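Local coordinates for protein catalase (PDB 1M7S) that breaks down hydrogen peroxide into water and oxygen with a heme cofactor, protecting the cell from peroxide damage, at residues Arg54-Lys59 with His236-Leu241; Asp240-Ile245 with Asn293-Asn298; Gly184-Asp189 with Asp249-Asp254. One frame throughout, in Å; residues are numbered along the deposited sequence.

The three contacts lie on one side of the chain's centre, against the antiparallel β-barrel sheet of the catalase fold. Along the chain the segments come in the order 54-59, 184-189, 236-241, 240-245, 249-254 and 293-298. Contacts 1 and 2 share D240 and L241. They place one helix, 236-246, against the neighbouring strands 55-64 and 284-295, with centres about 7 Å apart. The centre of contact 3 is about 11 Å from that of contact 1 and 12 Å from that of contact 2. It fixes a loop to strand 252-260, which follows the helix and pairs with 284-295. The salt bridge from D240 to R186 ties the helix to that loop. Contacts 1 and 3 lie toward the heme.

Contact 1. Residues Arg54-Lys59 with His236-Leu241; sequences RGTGVK and HLTNDL
Strand 55-64 of the catalase β-barrel meets helix 236-246 here, with T56 and V58 facing T238 and L241. The axes of 55-59 and 236-241 run nearly parallel, 14° apart in their N-to-C directions, and approach to 8.7 Å. The polar centre is a pair of hydroxyls. T56 OG1 and T238 OG1 are hydrogen-bonded at 2.7 Å. In both threonines OG1 is anti to the carbonyl carbon (chi1 -50° in T56, -66° in T238), which turns it toward its mate. T238 OG1 is also hydrogen-bonded to E100 OE1. A water gives it a further bond. This water donates to T238 OG1 at 3.0 Å and to the carbonyl of the strand, G55 O, at 2.9 Å. R54 NH2 donates weakly to the same water at 3.0 Å. The hydroxyl of T238 is thus held by T56, E100 and the water. The R54 guanidinium is fixed mainly elsewhere, through NE to S98 O and NH1 to S235 OG. Its side chain is about 7 Å from that of H52, a predicted active-site residue.

Beyond the hydroxyls the contact turns apolar. V58 CG1 and L241 CD2 meet tip to tip at 3.7 Å. T56 CG2 touches the same methyl, L241 CD2, at 4.0 Å, but here the two side chains lie alongside, pointing opposite ways. L241 CD2 is thus shared by two residues of the strand.

T56 and V58 are backbone-bonded to F89 and V87 of strand 82-90, and the L241 side chain packs on F89. On the other flank V58 touches L292 and N295 of strand 284-295. L152 of a second subunit packs on T238 and N239 of the helix, and N151 of that subunit packs on R54.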
ATOM      1  N   ARG A  54      -0.833 -18.660  10.765  1.00  5.30           N
ATOM      2  CA  ARG A  54      -0.733 -20.045  10.329  1.00  6.26           C
ATOM      3  C   ARG A  54      -2.168 -20.659  10.313  1.00  7.51           C
ATOM      4  O   ARG A  54      -2.716 -20.811  11.423  1.00  6.80           O
ATOM      5  CB  ARG A  54       0.128 -20.823  11.340  1.00  8.81           C
ATOM      6  CG  ARG A  54       0.283 -22.305  11.095  1.00 11.07           C
ATOM      7  CD  ARG A  54       0.897 -22.547   9.722  1.00 12.64           C
ATOM      8  NE  ARG A  54       1.793 -23.667   9.656  1.00 11.91           N
ATOM      9  CZ  ARG A  54       1.974 -24.552   8.704  1.00 11.49           C
ATOM     10  NH1 ARG A  54       2.928 -25.448   8.910  1.00 12.53           N
ATOM     11  NH2 ARG A  54       1.213 -24.597   7.617  1.00 10.00           N
ATOM     12  N   GLY A  55      -2.704 -20.935   9.128  1.00  5.55           N
ATOM     13  CA  GLY A  55      -4.133 -21.382   9.189  1.00  6.44           C
ATOM     14  C   GLY A  55      -4.461 -22.349   8.039  1.00  7.86           C
ATOM     15  O   GLY A  55      -3.664 -22.558   7.137  1.00  7.85           O
ATOM     16  N   THR A  56      -5.629 -22.986   8.169  1.00  6.71           N
ATOM     17  CA  THR A  56      -6.151 -23.946   7.214  1.00  8.38           C
ATOM     18  C   THR A  56      -7.644 -23.638   6.965  1.00  8.88           C
ATOM     19  O   THR A  56      -8.321 -23.612   7.989  1.00  8.26           O
ATOM     20  CB  THR A  56      -6.111 -25.386   7.777  1.00 11.50           C
ATOM     21  OG1 THR A  56      -4.810 -25.691   8.303  1.00 14.97           O
ATOM     22  CG2 THR A  56      -6.443 -26.393   6.680  1.00 12.79           C
ATOM     23  N   GLY A  57      -8.064 -23.545   5.702  1.00  6.45           N
ATOM     24  CA  GLY A  57      -9.457 -23.196   5.431  1.00  7.73           C
ATOM     25  C   GLY A  57     -10.108 -24.350   4.686  1.00  7.35           C
ATOM     26  O   GLY A  57      -9.469 -25.128   3.984  1.00  8.69           O
ATOM     27  N   VAL A  58     -11.383 -24.550   5.030  1.00  9.99           N
ATOM     28  CA  VAL A  58     -12.220 -25.565   4.417  1.00  9.48           C
ATOM     29  C   VAL A  58     -13.650 -24.997   4.348  1.00  8.11           C
ATOM     30  O   VAL A  58     -13.980 -23.940   4.869  1.00  7.57           O
ATOM     31  CB  VAL A  58     -12.263 -26.859   5.228  1.00  8.19           C
ATOM     32  CG1 VAL A  58     -10.919 -27.655   5.309  1.00  9.75           C
ATOM     33  CG2 VAL A  58     -12.682 -26.560   6.658  1.00  8.57           C
ATOM     34  N   LYS A  59     -14.500 -25.728   3.609  1.00  6.85           N
ATOM     35  CA  LYS A  59     -15.868 -25.242   3.398  1.00  7.91           C
ATOM     36  C   LYS A  59     -16.871 -26.295   3.819  1.00  6.76           C
ATOM     37  O   LYS A  59     -16.510 -27.458   3.849  1.00  8.34           O
ATOM     38  CB  LYS A  59     -16.009 -24.947   1.895  1.00 10.42           C
ATOM     39  CG  LYS A  59     -15.397 -23.622   1.507  1.00 13.20           C
ATOM     40  CD  LYS A  59     -15.610 -23.196   0.080  1.00 16.34           C
ATOM     41  CE  LYS A  59     -14.709 -23.962  -0.876  1.00 19.13           C
ATOM     42  NZ  LYS A  59     -14.731 -23.278  -2.224  1.00 24.71           N
ATOM     43  N   HIS A 236       1.102 -30.902  10.742  1.00  8.13           N
ATOM     44  CA  HIS A 236       0.278 -32.072  11.103  1.00 10.40           C
ATOM     45  C   HIS A 236      -1.217 -31.754  11.163  1.00 10.26           C
ATOM     46  O   HIS A 236      -2.015 -32.620  10.725  1.00  9.68           O
ATOM     47  CB  HIS A 236       0.753 -32.762  12.348  1.00  8.18           C
ATOM     48  CG  HIS A 236       0.274 -32.267  13.660  1.00 10.19           C
ATOM     49  ND1 HIS A 236       0.710 -31.064  14.190  1.00 10.66           N
ATOM     50  CD2 HIS A 236      -0.621 -32.754  14.545  1.00  8.77           C
ATOM     51  CE1 HIS A 236       0.131 -30.833  15.354  1.00  9.22           C
ATOM     52  NE2 HIS A 236      -0.683 -31.852  15.587  1.00 10.36           N
ATOM     53  N   LEU A 237      -1.564 -30.550  11.549  1.00  8.60           N
ATOM     54  CA  LEU A 237      -2.993 -30.226  11.620  1.00  8.74           C
ATOM     55  C   LEU A 237      -3.528 -30.014  10.215  1.00  7.17           C
ATOM     56  O   LEU A 237      -4.641 -30.480   9.956  1.00 10.18           O
ATOM     57  CB  LEU A 237      -3.213 -28.957  12.459  1.00  7.27           C
ATOM     58  CG  LEU A 237      -2.673 -29.105  13.907  1.00  7.06           C
ATOM     59  CD1 LEU A 237      -2.800 -27.740  14.628  1.00  4.82           C
ATOM     60  CD2 LEU A 237      -3.412 -30.146  14.718  1.00  7.20           C
ATOM     61  N   THR A 238      -2.776 -29.351   9.329  1.00  7.59           N
ATOM     62  CA  THR A 238      -3.307 -29.166   7.960  1.00  8.28           C
ATOM     63  C   THR A 238      -3.451 -30.519   7.257  1.00 12.85           C
ATOM     64  O   THR A 238      -4.439 -30.827   6.533  1.00 11.75           O
ATOM     65  CB  THR A 238      -2.404 -28.228   7.135  1.00  9.58           C
ATOM     66  OG1 THR A 238      -2.448 -26.891   7.691  1.00 11.52           O
ATOM     67  CG2 THR A 238      -2.888 -28.122   5.693  1.00  8.85           C
ATOM     68  N   ASN A 239      -2.416 -31.334   7.395  1.00 10.89           N
ATOM     69  CA  ASN A 239      -2.423 -32.650   6.746  1.00 14.41           C
ATOM     70  C   ASN A 239      -3.595 -33.508   7.209  1.00 15.45           C
ATOM     71  O   ASN A 239      -4.232 -34.186   6.387  1.00 15.63           O
ATOM     72  CB  ASN A 239      -1.121 -33.392   7.095  1.00 16.12           C
ATOM     73  CG  ASN A 239      -0.101 -33.198   5.979  1.00 19.06           C
ATOM     74  OD1 ASN A 239      -0.472 -33.447   4.813  1.00 21.31           O
ATOM     75  ND2 ASN A 239       1.088 -32.810   6.389  1.00 20.60           N
ATOM     76  N   ASP A 240      -3.814 -33.570   8.513  1.00 12.49           N
ATOM     77  CA  ASP A 240      -4.905 -34.329   9.117  1.00 13.53           C
ATOM     78  C   ASP A 240      -6.272 -33.894   8.581  1.00 14.46           C
ATOM     79  O   ASP A 240      -7.126 -34.736   8.281  1.00 14.47           O
ATOM     80  CB  ASP A 240      -4.906 -34.149  10.635  1.00 14.56           C
ATOM     81  CG  ASP A 240      -6.133 -34.793  11.300  1.00 16.70           C
ATOM     82  OD1 ASP A 240      -7.077 -34.043  11.655  1.00 16.81           O
ATOM     83  OD2 ASP A 240      -6.118 -36.023  11.449  1.00 17.50           O
ATOM     84  N   LEU A 241      -6.495 -32.590   8.463  1.00 11.05           N
ATOM     85  CA  LEU A 241      -7.785 -32.072   8.028  1.00 12.47           C
ATOM     86  C   LEU A 241      -7.992 -32.230   6.544  1.00 11.96           C
ATOM     87  O   LEU A 241      -9.053 -32.737   6.131  1.00 12.29           O
ATOM     88  CB  LEU A 241      -7.987 -30.620   8.462  1.00 10.21           C
ATOM     89  CG  LEU A 241      -9.298 -29.943   8.048  1.00  9.46           C
ATOM     90  CD1 LEU A 241     -10.472 -30.751   8.644  1.00 10.54           C
ATOM     91  CD2 LEU A 241      -9.322 -28.501   8.543  1.00 11.10           C
TER
HETATM   92  O   HOH W   1      -1.528 -24.319   6.442  1.00 20.03           O

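Contact 2. Residues Asp240-Ile245 with Asn293-Asn298; sequences DLVGAI and NKNVDN
The flat side-chain amide of N295 is sandwiched between V242 and I245. V242 CG1 lies over one face, 3.9 Å from N295 CG. I245 CG2 lies over the other, also 3.9 Å from N295 CG. V242 O lies close to the amide plane, beyond ND2. The site is where helix 236-246 crosses strand 284-295 of the catalase β-barrel; the axes of 240-245 and 293-295 cross at -119°, 8.3 Å apart. The strand carries a classic β bulge: N293 and K294 both face K59 of the neighbouring strand 55-64, and both are backbone-bonded to it.

N295 CG is anti to the carbonyl carbon (chi1 -77°), and the amide reaches the helix. Both valine and isoleucine cross it obliquely. N295 OD1 has V242 CA beside it at 3.6 Å. I245 also reaches the bulge backbone, with CG2 3.8 Å from N293 C. T150 of a second subunit packs on V242. Further on, N298 N-caps helix 299-304, its OD1 bonded to Q301 N. The single hydrogen bond across the two segments runs from N295 ND2 to V242 O, weak at 3.3 Å but fairly straight, at 165°.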
ATOM      1  N   ASP A 240      -3.814 -33.570   8.513  1.00 12.49           N
ATOM      2  CA  ASP A 240      -4.905 -34.329   9.117  1.00 13.53           C
ATOM      3  C   ASP A 240      -6.272 -33.894   8.581  1.00 14.46           C
ATOM      4  O   ASP A 240      -7.126 -34.736   8.281  1.00 14.47           O
ATOM      5  CB  ASP A 240      -4.906 -34.149  10.635  1.00 14.56           C
ATOM      6  CG  ASP A 240      -6.133 -34.793  11.300  1.00 16.70           C
ATOM      7  OD1 ASP A 240      -7.077 -34.043  11.655  1.00 16.81           O
ATOM      8  OD2 ASP A 240      -6.118 -36.023  11.449  1.00 17.50           O
ATOM      9  N   LEU A 241      -6.495 -32.590   8.463  1.00 11.05           N
ATOM     10  CA  LEU A 241      -7.785 -32.072   8.028  1.00 12.47           C
ATOM     11  C   LEU A 241      -7.992 -32.230   6.544  1.00 11.96           C
ATOM     12  O   LEU A 241      -9.053 -32.737   6.131  1.00 12.29           O
ATOM     13  CB  LEU A 241      -7.987 -30.620   8.462  1.00 10.21           C
ATOM     14  CG  LEU A 241      -9.298 -29.943   8.048  1.00  9.46           C
ATOM     15  CD1 LEU A 241     -10.472 -30.751   8.644  1.00 10.54           C
ATOM     16  CD2 LEU A 241      -9.322 -28.501   8.543  1.00 11.10           C
ATOM     17  N   VAL A 242      -7.026 -31.789   5.721  1.00 10.91           N
ATOM     18  CA  VAL A 242      -7.158 -31.875   4.276  1.00 11.86           C
ATOM     19  C   VAL A 242      -7.254 -33.351   3.865  1.00 12.51           C
ATOM     20  O   VAL A 242      -8.149 -33.707   3.088  1.00 13.21           O
ATOM     21  CB  VAL A 242      -6.007 -31.135   3.584  1.00 11.93           C
ATOM     22  CG1 VAL A 242      -5.998 -31.412   2.078  1.00 14.14           C
ATOM     23  CG2 VAL A 242      -6.054 -29.655   3.985  1.00 13.47           C
ATOM     24  N   GLY A 243      -6.475 -34.190   4.506  1.00 11.47           N
ATOM     25  CA  GLY A 243      -6.462 -35.626   4.362  1.00 13.35           C
ATOM     26  C   GLY A 243      -7.824 -36.270   4.597  1.00 14.67           C
ATOM     27  O   GLY A 243      -8.287 -37.056   3.742  1.00 15.42           O
ATOM     28  N   ALA A 244      -8.437 -35.955   5.742  1.00 14.45           N
ATOM     29  CA  ALA A 244      -9.742 -36.509   6.099  1.00 14.43           C
ATOM     30  C   ALA A 244     -10.781 -36.136   5.075  1.00 14.60           C
ATOM     31  O   ALA A 244     -11.566 -36.989   4.643  1.00 14.77           O
ATOM     32  CB  ALA A 244     -10.141 -35.991   7.477  1.00 15.66           C
ATOM     33  N   ILE A 245     -10.792 -34.856   4.637  1.00 13.60           N
ATOM     34  CA  ILE A 245     -11.768 -34.428   3.671  1.00 14.10           C
ATOM     35  C   ILE A 245     -11.529 -35.147   2.346  1.00 17.65           C
ATOM     36  O   ILE A 245     -12.514 -35.655   1.793  1.00 16.79           O
ATOM     37  CB  ILE A 245     -11.812 -32.916   3.500  1.00 13.08           C
ATOM     38  CG1 ILE A 245     -12.312 -32.345   4.852  1.00 12.19           C
ATOM     39  CG2 ILE A 245     -12.691 -32.525   2.324  1.00 12.40           C
ATOM     40  CD1 ILE A 245     -12.259 -30.822   4.894  1.00 13.66           C
ATOM     41  N   ASN A 293     -16.945 -30.266   4.566  1.00 12.35           N
ATOM     42  CA  ASN A 293     -16.739 -31.390   3.618  1.00 16.09           C
ATOM     43  C   ASN A 293     -16.161 -31.008   2.290  1.00 16.21           C
ATOM     44  O   ASN A 293     -16.294 -31.841   1.362  1.00 17.32           O
ATOM     45  CB  ASN A 293     -18.146 -31.991   3.417  1.00 17.45           C
ATOM     46  CG  ASN A 293     -19.135 -30.973   2.946  1.00 20.70           C
ATOM     47  OD1 ASN A 293     -20.337 -31.287   3.127  1.00 27.54           O
ATOM     48  ND2 ASN A 293     -18.796 -29.837   2.369  1.00 19.90           N
ATOM     49  N   LYS A 294     -15.495 -29.852   2.204  1.00 13.46           N
ATOM     50  CA  LYS A 294     -14.888 -29.508   0.923  1.00 12.47           C
ATOM     51  C   LYS A 294     -13.545 -28.771   1.146  1.00 12.26           C
ATOM     52  O   LYS A 294     -13.581 -27.817   1.919  1.00 12.04           O
ATOM     53  CB  LYS A 294     -15.729 -28.498   0.194  1.00 16.03           C
ATOM     54  CG  LYS A 294     -15.891 -28.686  -1.309  1.00 21.30           C
ATOM     55  CD  LYS A 294     -17.392 -28.980  -1.483  1.00 25.88           C
ATOM     56  CE  LYS A 294     -17.696 -30.056  -2.522  1.00 28.96           C
ATOM     57  NZ  LYS A 294     -19.136 -30.491  -2.354  1.00 30.25           N
ATOM     58  N   ASN A 295     -12.501 -29.202   0.476  1.00  8.94           N
ATOM     59  CA  ASN A 295     -11.251 -28.447   0.528  1.00 10.48           C
ATOM     60  C   ASN A 295     -11.350 -27.248  -0.396  1.00 10.96           C
ATOM     61  O   ASN A 295     -12.158 -27.191  -1.346  1.00 11.89           O
ATOM     62  CB  ASN A 295     -10.038 -29.304   0.126  1.00 11.77           C
ATOM     63  CG  ASN A 295      -9.662 -30.224   1.275  1.00 14.16           C
ATOM     64  OD1 ASN A 295      -9.473 -29.798   2.421  1.00 12.81           O
ATOM     65  ND2 ASN A 295      -9.539 -31.523   0.973  1.00 12.30           N
ATOM     66  N   VAL A 296     -10.520 -26.223  -0.136  1.00 10.47           N
ATOM     67  CA  VAL A 296     -10.516 -25.038  -1.013  1.00  9.05           C
ATOM     68  C   VAL A 296      -9.901 -25.341  -2.381  1.00 10.31           C
ATOM     69  O   VAL A 296      -9.154 -26.306  -2.492  1.00 12.64           O
ATOM     70  CB  VAL A 296      -9.710 -23.898  -0.360  1.00 10.68           C
ATOM     71  CG1 VAL A 296     -10.296 -23.568   1.022  1.00 10.08           C
ATOM     72  CG2 VAL A 296      -8.243 -24.286  -0.237  1.00 10.33           C
ATOM     73  N   ASP A 297     -10.149 -24.457  -3.343  1.00 10.55           N
ATOM     74  CA  ASP A 297      -9.544 -24.658  -4.663  1.00 11.75           C
ATOM     75  C   ASP A 297      -8.187 -23.955  -4.743  1.00 10.55           C
ATOM     76  O   ASP A 297      -7.277 -24.469  -5.408  1.00  9.66           O
ATOM     77  CB  ASP A 297     -10.492 -24.027  -5.677  1.00 16.44           C
ATOM     78  CG  ASP A 297     -11.766 -24.868  -5.853  1.00 20.77           C
ATOM     79  OD1 ASP A 297     -12.838 -24.251  -6.006  1.00 23.62           O
ATOM     80  OD2 ASP A 297     -11.712 -26.096  -5.874  1.00 21.92           O
ATOM     81  N   ASN A 298      -8.096 -22.792  -4.088  1.00  9.56           N
ATOM     82  CA  ASN A 298      -6.782 -22.073  -4.117  1.00  8.31           C
ATOM     83  C   ASN A 298      -6.505 -21.486  -2.741  1.00  9.19           C
ATOM     84  O   ASN A 298      -7.314 -20.660  -2.281  1.00  7.89           O
ATOM     85  CB  ASN A 298      -6.841 -21.018  -5.209  1.00  7.85           C
ATOM     86  CG  ASN A 298      -5.561 -20.205  -5.355  1.00  9.67           C
ATOM     87  OD1 ASN A 298      -5.366 -19.092  -4.850  1.00  9.30           O
ATOM     88  ND2 ASN A 298      -4.628 -20.787  -6.128  1.00  9.46           N
TER

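Contact 3. Residues Gly184-Asp189 with Asp249-Asp254; sequences GYRFMD and DFPKWD
The hydrogen bond between W253 and M188 is the straight one of this contact. W253 NE1 donates to M188 O at 2.9 Å with an N-H...O angle of 175°. The carbonyl oxygen lies in the indole plane, at the ring edge. The same edge takes a second carbonyl, Y185 O, which is 3.4 Å from W253 CZ2. Two backbone oxygens thus line the indole edge, and R186 CA comes near CZ2.

The charged pair is looser. R186 NH1 and D249 OD2 form a salt bridge at 3.3 Å. Its hydrogen bond is weak, with an angle of 127°. OD2 sits near the guanidinium plane, at its edge, but the carboxylate plane is turned 81° from it. A water also bridges the two residues. It accepts from R186 NH1 at 2.8 Å and donates to D249 O at 2.9 Å. The main partner of this guanidinium is D240 OD2 of helix 236-246, bridged through NH2. F187 CZ lies 3.5 Å above one face, toward its rim.

In the fold, loop 184-189 leads from helix 169-176 into strand 190-191 of the β-sheet. Segment 249-254 enters strand 252-260 of the β-barrel. G184 to F187 form a type I β-turn, closed by F187 N to G184 O. The M188 side chain is about 8 Å from the heme, so the loop lies near the cofactor pocket.

Apolar contact comes from the stem of R186. Its CG is anti to the carbonyl carbon, and the chain bends at chi3. CG packs on P251 CB at 3.7 Å, and CD lies by the same proline atom. The two side chains cross at about a right angle. W253 also packs edge-to-face with F108, and Y185 stacks on F89. The D189 carboxylate is hydrogen-bonded to H211 NE2 and S214 N.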
ATOM      1  N   GLY A 184      -5.447 -32.913  16.135  1.00  8.18           N
ATOM      2  CA  GLY A 184      -6.027 -32.491  14.859  1.00  7.81           C
ATOM      3  C   GLY A 184      -7.103 -31.440  15.136  1.00  6.19           C
ATOM      4  O   GLY A 184      -7.779 -31.515  16.174  1.00  8.92           O
ATOM      5  N   TYR A 185      -7.399 -30.625  14.171  1.00  4.77           N
ATOM      6  CA  TYR A 185      -8.482 -29.628  14.306  1.00  8.08           C
ATOM      7  C   TYR A 185      -9.844 -30.343  14.401  1.00  9.15           C
ATOM      8  O   TYR A 185     -10.769 -29.851  15.067  1.00  7.76           O
ATOM      9  CB  TYR A 185      -8.519 -28.684  13.123  1.00  7.96           C
ATOM     10  CG  TYR A 185      -7.357 -27.705  13.049  1.00  7.66           C
ATOM     11  CD1 TYR A 185      -7.050 -26.909  14.152  1.00  7.19           C
ATOM     12  CD2 TYR A 185      -6.699 -27.554  11.838  1.00  8.90           C
ATOM     13  CE1 TYR A 185      -6.027 -25.980  14.068  1.00  9.17           C
ATOM     14  CE2 TYR A 185      -5.685 -26.599  11.732  1.00  9.73           C
ATOM     15  CZ  TYR A 185      -5.372 -25.852  12.841  1.00 10.06           C
ATOM     16  OH  TYR A 185      -4.338 -24.932  12.734  1.00 11.97           O
ATOM     17  N   ARG A 186      -9.895 -31.547  13.828  1.00  9.52           N
ATOM     18  CA  ARG A 186     -11.099 -32.364  13.902  1.00 11.98           C
ATOM     19  C   ARG A 186     -11.326 -32.898  15.318  1.00 12.27           C
ATOM     20  O   ARG A 186     -12.444 -33.305  15.618  1.00 14.54           O
ATOM     21  CB  ARG A 186     -10.955 -33.651  13.020  1.00  9.54           C
ATOM     22  CG  ARG A 186     -10.760 -33.313  11.548  1.00 11.38           C
ATOM     23  CD  ARG A 186     -10.831 -34.634  10.714  1.00 11.10           C
ATOM     24  NE  ARG A 186      -9.633 -35.428  10.989  1.00 10.57           N
ATOM     25  CZ  ARG A 186      -9.612 -36.748  10.924  1.00 13.76           C
ATOM     26  NH1 ARG A 186     -10.773 -37.358  10.624  1.00 16.09           N
ATOM     27  NH2 ARG A 186      -8.498 -37.441  11.143  1.00 12.97           N
ATOM     28  N   PHE A 187     -10.342 -32.926  16.175  1.00 10.05           N
ATOM     29  CA  PHE A 187     -10.376 -33.445  17.517  1.00 10.33           C
ATOM     30  C   PHE A 187     -10.287 -32.346  18.579  1.00 10.82           C
ATOM     31  O   PHE A 187      -9.666 -32.559  19.605  1.00 12.31           O
ATOM     32  CB  PHE A 187      -9.251 -34.489  17.697  1.00 11.98           C
ATOM     33  CG  PHE A 187      -9.342 -35.538  16.611  1.00 13.32           C
ATOM     34  CD1 PHE A 187      -8.377 -35.566  15.611  1.00 14.90           C
ATOM     35  CD2 PHE A 187     -10.372 -36.450  16.572  1.00 14.80           C
ATOM     36  CE1 PHE A 187      -8.422 -36.496  14.589  1.00 15.51           C
ATOM     37  CE2 PHE A 187     -10.446 -37.390  15.543  1.00 15.03           C
ATOM     38  CZ  PHE A 187      -9.482 -37.417  14.546  1.00 15.96           C
ATOM     39  N   MET A 188     -10.912 -31.226  18.296  1.00  9.98           N
ATOM     40  CA  MET A 188     -10.995 -30.148  19.263  1.00 10.72           C
ATOM     41  C   MET A 188     -12.416 -29.567  19.238  1.00  8.65           C
ATOM     42  O   MET A 188     -13.049 -29.522  18.178  1.00  6.81           O
ATOM     43  CB  MET A 188     -10.032 -28.982  19.063  1.00 10.25           C
ATOM     44  CG  MET A 188     -10.201 -28.065  17.879  1.00 12.58           C
ATOM     45  SD  MET A 188      -8.739 -26.966  17.709  1.00  8.37           S
ATOM     46  CE  MET A 188      -9.589 -25.730  16.699  1.00  9.19           C
ATOM     47  N   ASP A 189     -12.777 -28.956  20.352  1.00 10.76           N
ATOM     48  CA  ASP A 189     -14.051 -28.238  20.363  1.00 11.63           C
ATOM     49  C   ASP A 189     -13.793 -26.801  19.917  1.00 11.07           C
ATOM     50  O   ASP A 189     -12.665 -26.395  19.712  1.00 10.69           O
ATOM     51  CB  ASP A 189     -14.655 -28.214  21.768  1.00 13.47           C
ATOM     52  CG  ASP A 189     -15.373 -29.466  22.205  1.00 16.41           C
ATOM     53  OD1 ASP A 189     -15.450 -30.455  21.455  1.00 16.69           O
ATOM     54  OD2 ASP A 189     -15.889 -29.443  23.366  1.00 18.81           O
ATOM     55  N   ASP A 249     -14.161 -38.511   4.958  1.00 23.45           N
ATOM     56  CA  ASP A 249     -14.403 -38.573   6.388  1.00 22.84           C
ATOM     57  C   ASP A 249     -14.597 -37.175   7.005  1.00 21.14           C
ATOM     58  O   ASP A 249     -13.720 -36.594   7.680  1.00 19.74           O
ATOM     59  CB  ASP A 249     -13.216 -39.281   7.051  1.00 24.83           C
ATOM     60  CG  ASP A 249     -13.520 -39.596   8.501  1.00 28.10           C
ATOM     61  OD1 ASP A 249     -14.727 -39.624   8.848  1.00 28.94           O
ATOM     62  OD2 ASP A 249     -12.589 -39.787   9.311  1.00 30.40           O
ATOM     63  N   PHE A 250     -15.753 -36.606   6.688  1.00 17.54           N
ATOM     64  CA  PHE A 250     -16.051 -35.226   7.046  1.00 15.48           C
ATOM     65  C   PHE A 250     -16.301 -35.019   8.517  1.00 14.74           C
ATOM     66  O   PHE A 250     -17.193 -35.582   9.173  1.00 12.11           O
ATOM     67  CB  PHE A 250     -17.249 -34.778   6.210  1.00 18.34           C
ATOM     68  CG  PHE A 250     -17.129 -35.025   4.742  1.00 20.13           C
ATOM     69  CD1 PHE A 250     -18.223 -35.469   4.018  1.00 21.11           C
ATOM     70  CD2 PHE A 250     -15.935 -34.809   4.055  1.00 20.36           C
ATOM     71  CE1 PHE A 250     -18.109 -35.687   2.645  1.00 22.36           C
ATOM     72  CE2 PHE A 250     -15.807 -35.028   2.705  1.00 18.47           C
ATOM     73  CZ  PHE A 250     -16.907 -35.449   1.996  1.00 21.45           C
ATOM     74  N   PRO A 251     -15.503 -34.131   9.114  1.00 12.69           N
ATOM     75  CA  PRO A 251     -15.646 -33.809  10.534  1.00 11.30           C
ATOM     76  C   PRO A 251     -16.905 -32.992  10.755  1.00  8.96           C
ATOM     77  O   PRO A 251     -17.332 -32.162   9.949  1.00  9.53           O
ATOM     78  CB  PRO A 251     -14.398 -32.973  10.916  1.00  9.45           C
ATOM     79  CG  PRO A 251     -14.090 -32.318   9.582  1.00  9.00           C
ATOM     80  CD  PRO A 251     -14.443 -33.327   8.495  1.00 10.81           C
ATOM     81  N   LYS A 252     -17.543 -33.272  11.898  1.00 10.21           N
ATOM     82  CA  LYS A 252     -18.729 -32.549  12.319  1.00 11.07           C
ATOM     83  C   LYS A 252     -18.689 -32.033  13.754  1.00  9.60           C
ATOM     84  O   LYS A 252     -18.094 -32.594  14.665  1.00  8.79           O
ATOM     85  CB  LYS A 252     -19.944 -33.510  12.276  1.00 13.48           C
ATOM     86  CG  LYS A 252     -20.317 -33.795  10.802  1.00 14.62           C
ATOM     87  CD  LYS A 252     -21.183 -35.064  10.687  1.00 18.38           C
ATOM     88  CE  LYS A 252     -22.133 -35.309  11.803  1.00 21.42           C
ATOM     89  NZ  LYS A 252     -21.730 -36.266  12.865  1.00 25.32           N
ATOM     90  N   TRP A 253     -19.475 -30.940  13.944  1.00  7.84           N
ATOM     91  CA  TRP A 253     -19.603 -30.371  15.269  1.00  9.43           C
ATOM     92  C   TRP A 253     -21.077 -29.958  15.516  1.00  8.51           C
ATOM     93  O   TRP A 253     -21.733 -29.415  14.650  1.00 11.02           O
ATOM     94  CB  TRP A 253     -18.766 -29.107  15.410  1.00  6.95           C
ATOM     95  CG  TRP A 253     -17.281 -29.277  15.500  1.00  7.39           C
ATOM     96  CD1 TRP A 253     -16.502 -29.234  16.618  1.00  7.86           C
ATOM     97  CD2 TRP A 253     -16.417 -29.482  14.387  1.00  8.69           C
ATOM     98  NE1 TRP A 253     -15.169 -29.434  16.255  1.00  7.61           N
ATOM     99  CE2 TRP A 253     -15.107 -29.553  14.878  1.00  8.47           C
ATOM    100  CE3 TRP A 253     -16.622 -29.565  12.990  1.00  8.26           C
ATOM    101  CZ2 TRP A 253     -14.011 -29.739  14.045  1.00  9.25           C
ATOM    102  CZ3 TRP A 253     -15.537 -29.783  12.166  1.00  8.27           C
ATOM    103  CH2 TRP A 253     -14.210 -29.853  12.689  1.00  8.78           C
ATOM    104  N   ASP A 254     -21.590 -30.300  16.681  1.00  9.89           N
ATOM    105  CA  ASP A 254     -22.915 -29.877  17.119  1.00  9.28           C
ATOM    106  C   ASP A 254     -22.753 -28.509  17.787  1.00 11.75           C
ATOM    107  O   ASP A 254     -21.801 -28.330  18.573  1.00 14.05           O
ATOM    108  CB  ASP A 254     -23.536 -30.861  18.106  1.00 10.89           C
ATOM    109  CG  ASP A 254     -24.266 -32.006  17.369  1.00 13.38           C
ATOM    110  OD1 ASP A 254     -24.514 -31.888  16.159  1.00 13.70           O
ATOM    111  OD2 ASP A 254     -24.563 -33.018  18.036  1.00 14.28           O
TER
HETATM  112  O   HOH W   2     -13.461 -36.557  10.559  1.00 15.68           O